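Local coordinates for aspartate aminotransferase (Thermotoga maritima, PDB 1O4S), which catalyses the pyridoxal-phosphate-dependent transfer of an amino group from L-aspartate to 2-oxoglutarate, giving oxaloacetate and L-glutamate, at residues Lys89-Arg94 with Val255-Ser260; Glu93-Asp98 with Val215-Val220. All coordinates share one frame; numbering follows the deposited sequence.

Contact 1: residues Lys89-Arg94 with Val255-Ser260; sequences KRIGER and VGYLIS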
ATOM      1  N   LYS B  89      13.743 -19.562  -1.430  1.00 33.92           N
ATOM      2  CA  LYS B  89      14.774 -20.437  -1.993  1.00 34.86           C
ATOM      3  C   LYS B  89      15.999 -19.631  -2.445  1.00 34.33           C
ATOM      4  O   LYS B  89      17.125 -20.019  -2.176  1.00 33.79           O
ATOM      5  CB  LYS B  89      14.184 -21.261  -3.149  1.00 35.48           C
ATOM      6  CG  LYS B  89      15.165 -22.195  -3.829  1.00 39.71           C
ATOM      7  CD  LYS B  89      14.549 -22.854  -5.077  1.00 44.43           C
ATOM      8  CE  LYS B  89      15.507 -23.865  -5.705  1.00 47.65           C
ATOM      9  NZ  LYS B  89      15.225 -24.005  -7.184  1.00 51.02           N
ATOM     10  N   ARG B  90      15.788 -18.490  -3.098  1.00 34.64           N
ATOM     11  CA  ARG B  90      16.919 -17.679  -3.593  1.00 35.08           C
ATOM     12  C   ARG B  90      17.751 -17.149  -2.407  1.00 34.31           C
ATOM     13  O   ARG B  90      18.940 -17.374  -2.349  1.00 34.10           O
ATOM     14  CB  ARG B  90      16.441 -16.537  -4.507  1.00 35.47           C
ATOM     15  CG  ARG B  90      17.567 -15.727  -5.250  1.00 39.69           C
ATOM     16  CD  ARG B  90      18.078 -16.352  -6.610  1.00 41.36           C
ATOM     17  N   ILE B  91      17.112 -16.474  -1.453  1.00 33.96           N
ATOM     18  CA  ILE B  91      17.821 -15.892  -0.311  1.00 34.04           C
ATOM     19  C   ILE B  91      18.445 -17.010   0.560  1.00 34.82           C
ATOM     20  O   ILE B  91      19.586 -16.899   0.998  1.00 34.44           O
ATOM     21  CB  ILE B  91      16.889 -14.963   0.516  1.00 33.61           C
ATOM     22  CG1 ILE B  91      16.308 -13.857  -0.366  1.00 32.54           C
ATOM     23  CG2 ILE B  91      17.627 -14.387   1.734  1.00 33.88           C
ATOM     24  CD1 ILE B  91      17.327 -13.022  -1.167  1.00 31.23           C
ATOM     25  N   GLY B  92      17.709 -18.098   0.749  1.00 35.67           N
ATOM     26  CA  GLY B  92      18.189 -19.253   1.466  1.00 36.75           C
ATOM     27  C   GLY B  92      19.440 -19.822   0.828  1.00 37.78           C
ATOM     28  O   GLY B  92      20.380 -20.116   1.543  1.00 38.98           O
ATOM     29  N   GLU B  93      19.457 -19.996  -0.491  1.00 38.64           N
ATOM     30  CA  GLU B  93      20.644 -20.508  -1.177  1.00 39.88           C
ATOM     31  C   GLU B  93      21.808 -19.522  -1.096  1.00 39.78           C
ATOM     32  O   GLU B  93      22.929 -19.918  -0.842  1.00 39.43           O
ATOM     33  CB  GLU B  93      20.342 -20.886  -2.634  1.00 40.27           C
ATOM     34  CG  GLU B  93      19.506 -22.164  -2.727  1.00 44.00           C
ATOM     35  CD  GLU B  93      19.046 -22.520  -4.146  1.00 47.89           C
ATOM     36  OE1 GLU B  93      18.771 -23.722  -4.375  1.00 49.90           O
ATOM     37  OE2 GLU B  93      18.943 -21.614  -5.025  1.00 51.16           O
ATOM     38  N   ARG B  94      21.546 -18.234  -1.280  1.00 40.12           N
ATOM     39  CA  ARG B  94      22.623 -17.244  -1.220  1.00 40.36           C
ATOM     40  C   ARG B  94      23.351 -17.227   0.132  1.00 39.27           C
ATOM     41  O   ARG B  94      24.571 -17.000   0.174  1.00 39.07           O
ATOM     42  CB  ARG B  94      22.103 -15.846  -1.515  1.00 40.69           C
ATOM     43  CG  ARG B  94      21.673 -15.657  -2.947  1.00 43.80           C
ATOM     44  CD  ARG B  94      21.006 -14.320  -3.183  1.00 46.74           C
ATOM     45  NE  ARG B  94      21.954 -13.225  -2.985  1.00 51.26           N
ATOM     46  CZ  ARG B  94      21.633 -11.926  -2.978  1.00 55.81           C
ATOM     47  NH1 ARG B  94      20.364 -11.525  -3.141  1.00 55.75           N
ATOM     48  NH2 ARG B  94      22.601 -11.020  -2.800  1.00 57.34           N
ATOM     49  N   VAL B 255       7.217  -4.124  -6.095  1.00 29.07           N
ATOM     50  CA  VAL B 255       7.329  -5.453  -5.514  1.00 30.38           C
ATOM     51  C   VAL B 255       8.587  -5.531  -4.665  1.00 30.67           C
ATOM     52  O   VAL B 255       9.705  -5.379  -5.161  1.00 30.25           O
ATOM     53  CB  VAL B 255       7.483  -6.558  -6.551  1.00 31.00           C
ATOM     54  CG1 VAL B 255       7.339  -7.940  -5.877  1.00 33.64           C
ATOM     55  CG2 VAL B 255       6.546  -6.372  -7.663  1.00 32.70           C
ATOM     56  N   GLY B 256       8.384  -5.768  -3.378  1.00 29.92           N
ATOM     57  CA  GLY B 256       9.461  -6.007  -2.465  1.00 29.78           C
ATOM     58  C   GLY B 256       8.980  -7.070  -1.510  1.00 30.10           C
ATOM     59  O   GLY B 256       7.882  -7.632  -1.691  1.00 28.53           O
ATOM     60  N   TYR B 257       9.787  -7.325  -0.481  1.00 29.35           N
ATOM     61  CA  TYR B 257       9.449  -8.338   0.476  1.00 29.42           C
ATOM     62  C   TYR B 257      10.197  -8.190   1.775  1.00 29.47           C
ATOM     63  O   TYR B 257      11.210  -7.482   1.874  1.00 28.69           O
ATOM     64  CB  TYR B 257       9.698  -9.736  -0.120  1.00 29.78           C
ATOM     65  CG  TYR B 257      11.106  -9.939  -0.615  1.00 29.26           C
ATOM     66  CD1 TYR B 257      12.137 -10.296   0.261  1.00 29.18           C
ATOM     67  CD2 TYR B 257      11.411  -9.759  -1.937  1.00 29.61           C
ATOM     68  CE1 TYR B 257      13.424 -10.472  -0.176  1.00 31.57           C
ATOM     69  CE2 TYR B 257      12.717  -9.909  -2.395  1.00 31.72           C
ATOM     70  CZ  TYR B 257      13.715 -10.279  -1.513  1.00 31.37           C
ATOM     71  OH  TYR B 257      14.991 -10.469  -1.979  1.00 32.56           O
ATOM     72  N   LEU B 258       9.659  -8.879   2.781  1.00 29.75           N
ATOM     73  CA  LEU B 258      10.237  -8.959   4.106  1.00 29.47           C
ATOM     74  C   LEU B 258      10.385 -10.420   4.415  1.00 29.26           C
ATOM     75  O   LEU B 258       9.507 -11.220   4.090  1.00 28.68           O
ATOM     76  CB  LEU B 258       9.290  -8.285   5.093  1.00 30.27           C
ATOM     77  CG  LEU B 258       9.554  -8.363   6.593  1.00 31.65           C
ATOM     78  CD1 LEU B 258       9.097  -7.102   7.266  1.00 33.63           C
ATOM     79  CD2 LEU B 258       8.867  -9.604   7.231  1.00 31.77           C
ATOM     80  N   ILE B 259      11.519 -10.762   5.015  1.00 29.00           N
ATOM     81  CA  ILE B 259      11.765 -12.068   5.593  1.00 28.32           C
ATOM     82  C   ILE B 259      12.138 -11.886   7.071  1.00 28.49           C
ATOM     83  O   ILE B 259      13.018 -11.107   7.399  1.00 28.70           O
ATOM     84  CB  ILE B 259      12.926 -12.800   4.855  1.00 27.99           C
ATOM     85  CG1 ILE B 259      12.774 -12.693   3.328  1.00 27.22           C
ATOM     86  CG2 ILE B 259      12.987 -14.278   5.318  1.00 28.14           C
ATOM     87  CD1 ILE B 259      13.755 -13.582   2.487  1.00 25.99           C
ATOM     88  N   SER B 260      11.482 -12.623   7.949  1.00 28.88           N
ATOM     89  CA  SER B 260      11.823 -12.638   9.366  1.00 29.38           C
ATOM     90  C   SER B 260      11.421 -13.994   9.966  1.00 29.49           C
ATOM     91  O   SER B 260      11.297 -14.952   9.248  1.00 29.69           O
ATOM     92  CB  SER B 260      11.123 -11.450  10.086  1.00 29.54           C
ATOM     93  OG  SER B 260      11.637 -11.228  11.395  1.00 28.49           O
TER
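The hydroxyl oxygen of Tyr257 meets the side chain of Ile91 through two of its carbons: Ile91 CD1 lies 3.6 Å from Tyr257 OH and Ile91 CG1 lies 4.0 Å from the same atom. Both partners of OH here are aliphatic carbons, so these are van der Waals contacts, not hydrogen bonds. The two side chains come at each other from opposite directions, and the isoleucine meets the far end of the ring obliquely. Chi1 of 56°, with CG between the backbone N and the carbonyl carbon, directs the Tyr257 ring to the helix, and its length brings OH to Ile91; chi2 of 83° sets the ring plane roughly perpendicular to the plane of CA, CB and CG.

Ile259 supplies the second wall. Its chain is extended at chi2 (-171°), which carries the terminal methyl to the helix: Ile259 CD1 is 3.8 Å from Ile91 CG1 and 4.0 Å from both Ile91 CB and Ile91 CG2, so it sits against the fork of the branched side chain. The same methyl is 4.1 Å from Tyr257 CE1, which ties the two strand residues together. Being two positions apart, Tyr257 and Ile259 face the helix from one side of the strand. Of the 112 Å² buried in all, Ile91 contributes 55 Å², about half. Ile87, one turn earlier, also touches both strand residues, and Tyr240 and Ile99 add to the cover of Ile91. This is the packing of helix 81-95 on the mixed sheet of the large, cofactor-binding domain of fold type I aminotransferases, against its one antiparallel strand.

Contact 2: residues Glu93-Asp98 with Val215-Val220; sequences ERYKKD and VYDSLV. With PLP (pyridoxal-5'-phosphate), chain M.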
ATOM      1  N   GLU B  93      19.457 -19.996  -0.491  1.00 38.64           N
ATOM      2  CA  GLU B  93      20.644 -20.508  -1.177  1.00 39.88           C
ATOM      3  C   GLU B  93      21.808 -19.522  -1.096  1.00 39.78           C
ATOM      4  O   GLU B  93      22.929 -19.918  -0.842  1.00 39.43           O
ATOM      5  CB  GLU B  93      20.342 -20.886  -2.634  1.00 40.27           C
ATOM      6  CG  GLU B  93      19.506 -22.164  -2.727  1.00 44.00           C
ATOM      7  CD  GLU B  93      19.046 -22.520  -4.146  1.00 47.89           C
ATOM      8  OE1 GLU B  93      18.771 -23.722  -4.375  1.00 49.90           O
ATOM      9  OE2 GLU B  93      18.943 -21.614  -5.025  1.00 51.16           O
ATOM     10  N   ARG B  94      21.546 -18.234  -1.280  1.00 40.12           N
ATOM     11  CA  ARG B  94      22.623 -17.244  -1.220  1.00 40.36           C
ATOM     12  C   ARG B  94      23.351 -17.227   0.132  1.00 39.27           C
ATOM     13  O   ARG B  94      24.571 -17.000   0.174  1.00 39.07           O
ATOM     14  CB  ARG B  94      22.103 -15.846  -1.515  1.00 40.69           C
ATOM     15  CG  ARG B  94      21.673 -15.657  -2.947  1.00 43.80           C
ATOM     16  CD  ARG B  94      21.006 -14.320  -3.183  1.00 46.74           C
ATOM     17  NE  ARG B  94      21.954 -13.225  -2.985  1.00 51.26           N
ATOM     18  CZ  ARG B  94      21.633 -11.926  -2.978  1.00 55.81           C
ATOM     19  NH1 ARG B  94      20.364 -11.525  -3.141  1.00 55.75           N
ATOM     20  NH2 ARG B  94      22.601 -11.020  -2.800  1.00 57.34           N
ATOM     21  N   TYR B  95      22.606 -17.456   1.215  1.00 37.95           N
ATOM     22  CA  TYR B  95      23.120 -17.254   2.567  1.00 37.60           C
ATOM     23  C   TYR B  95      23.145 -18.526   3.402  1.00 37.62           C
ATOM     24  O   TYR B  95      23.313 -18.479   4.614  1.00 37.35           O
ATOM     25  CB  TYR B  95      22.315 -16.152   3.252  1.00 36.69           C
ATOM     26  CG  TYR B  95      22.534 -14.825   2.583  1.00 34.73           C
ATOM     27  CD1 TYR B  95      21.485 -14.180   1.910  1.00 33.25           C
ATOM     28  CD2 TYR B  95      23.796 -14.217   2.577  1.00 32.21           C
ATOM     29  CE1 TYR B  95      21.663 -12.958   1.265  1.00 31.01           C
ATOM     30  CE2 TYR B  95      23.991 -12.979   1.900  1.00 33.08           C
ATOM     31  CZ  TYR B  95      22.901 -12.359   1.267  1.00 32.05           C
ATOM     32  OH  TYR B  95      23.027 -11.175   0.606  1.00 31.63           O
ATOM     33  N   LYS B  96      22.986 -19.655   2.729  1.00 38.26           N
ATOM     34  CA  LYS B  96      22.946 -20.973   3.358  1.00 39.21           C
ATOM     35  C   LYS B  96      22.090 -21.000   4.639  1.00 39.48           C
ATOM     36  O   LYS B  96      22.575 -21.259   5.740  1.00 40.14           O
ATOM     37  CB  LYS B  96      24.362 -21.540   3.580  0.50 39.35           C
ATOM     38  CG  LYS B  96      24.942 -22.286   2.359  0.50 40.09           C
ATOM     39  CD  LYS B  96      24.053 -23.450   1.851  0.50 40.69           C
ATOM     40  CE  LYS B  96      23.982 -24.616   2.839  0.50 40.42           C
ATOM     41  NZ  LYS B  96      25.275 -25.348   2.921  0.50 40.36           N
ATOM     42  N   LYS B  97      20.805 -20.720   4.437  1.00 39.83           N
ATOM     43  CA  LYS B  97      19.751 -20.748   5.457  1.00 39.93           C
ATOM     44  C   LYS B  97      18.543 -21.540   4.933  1.00 39.72           C
ATOM     45  O   LYS B  97      18.305 -21.613   3.722  1.00 39.93           O
ATOM     46  CB  LYS B  97      19.303 -19.325   5.788  1.00 40.32           C
ATOM     47  CG  LYS B  97      20.445 -18.423   6.216  1.00 41.69           C
ATOM     48  CD  LYS B  97      19.965 -17.122   6.824  1.00 44.05           C
ATOM     49  CE  LYS B  97      21.147 -16.266   7.230  1.00 44.42           C
ATOM     50  NZ  LYS B  97      21.716 -16.667   8.517  1.00 45.32           N
ATOM     51  N   ASP B  98      17.801 -22.146   5.852  1.00 39.08           N
ATOM     52  CA  ASP B  98      16.573 -22.853   5.543  1.00 38.92           C
ATOM     53  C   ASP B  98      15.473 -21.826   5.803  1.00 37.60           C
ATOM     54  O   ASP B  98      15.039 -21.626   6.933  1.00 37.26           O
ATOM     55  CB  ASP B  98      16.438 -24.090   6.462  1.00 39.78           C
ATOM     56  CG  ASP B  98      15.479 -25.158   5.917  1.00 42.46           C
ATOM     57  OD1 ASP B  98      14.625 -24.838   5.057  1.00 47.49           O
ATOM     58  OD2 ASP B  98      15.513 -26.360   6.299  1.00 46.55           O
ATOM     59  N   VAL B 215      18.212  -3.381  -0.252  1.00 31.95           N
ATOM     60  CA  VAL B 215      17.668  -3.302  -1.606  1.00 32.22           C
ATOM     61  C   VAL B 215      18.722  -3.069  -2.692  1.00 32.35           C
ATOM     62  O   VAL B 215      18.467  -3.352  -3.869  1.00 30.88           O
ATOM     63  CB  VAL B 215      16.606  -2.209  -1.801  1.00 32.94           C
ATOM     64  CG1 VAL B 215      15.327  -2.647  -1.247  1.00 35.41           C
ATOM     65  CG2 VAL B 215      17.053  -0.860  -1.237  1.00 33.51           C
ATOM     66  N   TYR B 216      19.894  -2.556  -2.287  1.00 32.04           N
ATOM     67  CA  TYR B 216      20.979  -2.245  -3.221  1.00 31.58           C
ATOM     68  C   TYR B 216      22.032  -3.320  -3.207  1.00 31.12           C
ATOM     69  O   TYR B 216      23.086  -3.132  -3.766  1.00 30.85           O
ATOM     70  CB  TYR B 216      21.608  -0.894  -2.878  1.00 31.42           C
ATOM     71  CG  TYR B 216      20.692   0.282  -3.100  1.00 30.88           C
ATOM     72  CD1 TYR B 216      20.464   0.767  -4.375  1.00 30.51           C
ATOM     73  CD2 TYR B 216      20.091   0.936  -2.045  1.00 32.75           C
ATOM     74  CE1 TYR B 216      19.661   1.849  -4.590  1.00 30.80           C
ATOM     75  CE2 TYR B 216      19.262   2.034  -2.257  1.00 33.28           C
ATOM     76  CZ  TYR B 216      19.050   2.474  -3.537  1.00 32.31           C
ATOM     77  OH  TYR B 216      18.242   3.542  -3.791  1.00 33.92           O
ATOM     78  N   ASP B 217      21.739  -4.464  -2.602  1.00 31.40           N
ATOM     79  CA  ASP B 217      22.764  -5.496  -2.409  1.00 31.99           C
ATOM     80  C   ASP B 217      23.385  -6.104  -3.687  1.00 33.42           C
ATOM     81  O   ASP B 217      24.469  -6.710  -3.616  1.00 32.06           O
ATOM     82  CB  ASP B 217      22.279  -6.620  -1.483  1.00 31.86           C
ATOM     83  CG  ASP B 217      21.223  -7.533  -2.121  1.00 33.17           C
ATOM     84  OD1 ASP B 217      21.012  -8.651  -1.586  1.00 37.03           O
ATOM     85  OD2 ASP B 217      20.509  -7.221  -3.088  1.00 34.31           O
ATOM     86  N   SER B 218      22.683  -5.975  -4.820  1.00 33.84           N
ATOM     87  CA  SER B 218      23.156  -6.442  -6.121  1.00 35.09           C
ATOM     88  C   SER B 218      24.055  -5.424  -6.740  1.00 33.62           C
ATOM     89  O   SER B 218      24.888  -5.758  -7.561  1.00 33.65           O
ATOM     90  CB  SER B 218      21.955  -6.612  -7.096  1.00 35.45           C
ATOM     91  OG  SER B 218      21.580  -7.960  -7.072  1.00 43.06           O
ATOM     92  N   LEU B 219      23.802  -4.161  -6.429  1.00 32.98           N
ATOM     93  CA  LEU B 219      24.571  -3.077  -7.021  1.00 33.75           C
ATOM     94  C   LEU B 219      25.792  -2.797  -6.155  1.00 33.60           C
ATOM     95  O   LEU B 219      25.881  -1.769  -5.484  1.00 32.80           O
ATOM     96  CB  LEU B 219      23.694  -1.839  -7.208  1.00 34.03           C
ATOM     97  CG  LEU B 219      22.678  -1.959  -8.341  1.00 37.65           C
ATOM     98  CD1 LEU B 219      21.487  -1.083  -8.155  1.00 38.85           C
ATOM     99  CD2 LEU B 219      23.373  -1.615  -9.640  1.00 41.70           C
ATOM    100  N   VAL B 220      26.717  -3.752  -6.161  1.00 33.71           N
ATOM    101  CA  VAL B 220      27.951  -3.661  -5.384  1.00 34.95           C
ATOM    102  C   VAL B 220      29.163  -3.723  -6.333  1.00 35.07           C
ATOM    103  O   VAL B 220      29.130  -4.413  -7.360  1.00 34.13           O
ATOM    104  CB  VAL B 220      28.026  -4.749  -4.281  1.00 35.21           C
ATOM    105  CG1 VAL B 220      27.009  -4.440  -3.166  1.00 35.35           C
ATOM    106  CG2 VAL B 220      27.809  -6.164  -4.853  1.00 35.73           C
TER
HETATM  107  N1  PLP M1234      15.428   1.862   0.743  1.00 41.90           N
HETATM  108  C2  PLP M1234      16.249   2.759   0.089  1.00 42.37           C
HETATM  109  C2A PLP M1234      17.338   3.369   0.922  1.00 37.49           C
HETATM  110  C3  PLP M1234      16.038   3.092  -1.259  1.00 41.54           C
HETATM  111  O3  PLP M1234      16.784   3.883  -1.823  1.00 38.85           O
HETATM  112  C4  PLP M1234      15.011   2.465  -1.983  1.00 44.94           C
HETATM  113  C4A PLP M1234      14.795   2.810  -3.473  1.00 46.18           C
HETATM  114  C5  PLP M1234      14.211   1.536  -1.274  1.00 46.14           C
HETATM  115  C6  PLP M1234      14.433   1.261   0.074  1.00 42.92           C
HETATM  116  C5A PLP M1234      13.054   0.745  -1.846  1.00 46.10           C
HETATM  117  O4P PLP M1234      12.071   1.278  -2.717  1.00 37.20           O
HETATM  118  P   PLP M1234      10.921   0.368  -3.359  1.00 31.61           P
HETATM  119  O1P PLP M1234      10.828   0.963  -4.715  1.00 30.66           O
HETATM  120  O2P PLP M1234      11.318  -1.049  -3.327  1.00 32.00           O
HETATM  121  O3P PLP M1234       9.793   0.747  -2.482  1.00 30.96           O
HETATM  122  O   HOH W   1      19.903  -8.875  -4.754  1.00 44.98           O
HETATM  123  O   HOH W   2      21.311  -9.318   0.769  1.00 26.42           O
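The CA atoms of Arg94 and Asp217 stand 11.8 Å apart, where a helix closing in a Schellman motif faces a type I turn from Tyr216 to Leu219, so the long side chain of Arg94 must cover most of the gap. Arg94 and Asp217 approach from opposite directions and form a salt bridge, Arg94 NH2 to Asp217 OD1 at 3.1 Å; a weak hydrogen bond, N-H...O angle 130°, runs from Arg94 NH1 to Asp217 OD1 at 3.3 Å. Both terminal guanidinium nitrogens share one oxygen, which NH2 meets from 65° above the carboxylate plane. A bend at chi3 (66°) turns the guanidinium, and Tyr95 CE1 lies over one of its faces at the rim.

Two waters extend the link. One accepts from Arg94 NH1 at 3.1 Å and joins Asp217 OD2 and Ser218 OG; the other connects Tyr95 OH with Asp217 OD1, though several of their distances are doubtfully short. Next to Asp217, Tyr216 OH is hydrogen-bonded to PLP O3 at a very short 2.5 Å, while Val215 CG2 packs on PLP C6 at 3.6 Å. The turn follows strand 209-213, Asn242 of strand 238-243 gives Asp217 OD1 a further weak bond, and Tyr95 leans on helix 228-231.

Overall arrangement
Contacts 1 and 2 begin on the same element, helix 81-95, and share Glu93 and Arg94; their centres are 8 Å apart. Contact 1 uses the helix's last turns, whereas contact 2 takes its C-terminal end and the residues beyond, the two joined by a probable hydrogen bond from Lys97 N to Gly92 O (3.0 Å). The partners come later in the chain, 215-220 before 255-260: the first is a loop leaving strand 209-213, the second mostly strand 256-259 of the same mixed sheet. One helix therefore packs on the sheet by apolar contacts and is linked to the loop that lines the cofactor pocket by a salt bridge and waters, within the large, cofactor-binding part of the aminotransferase fold.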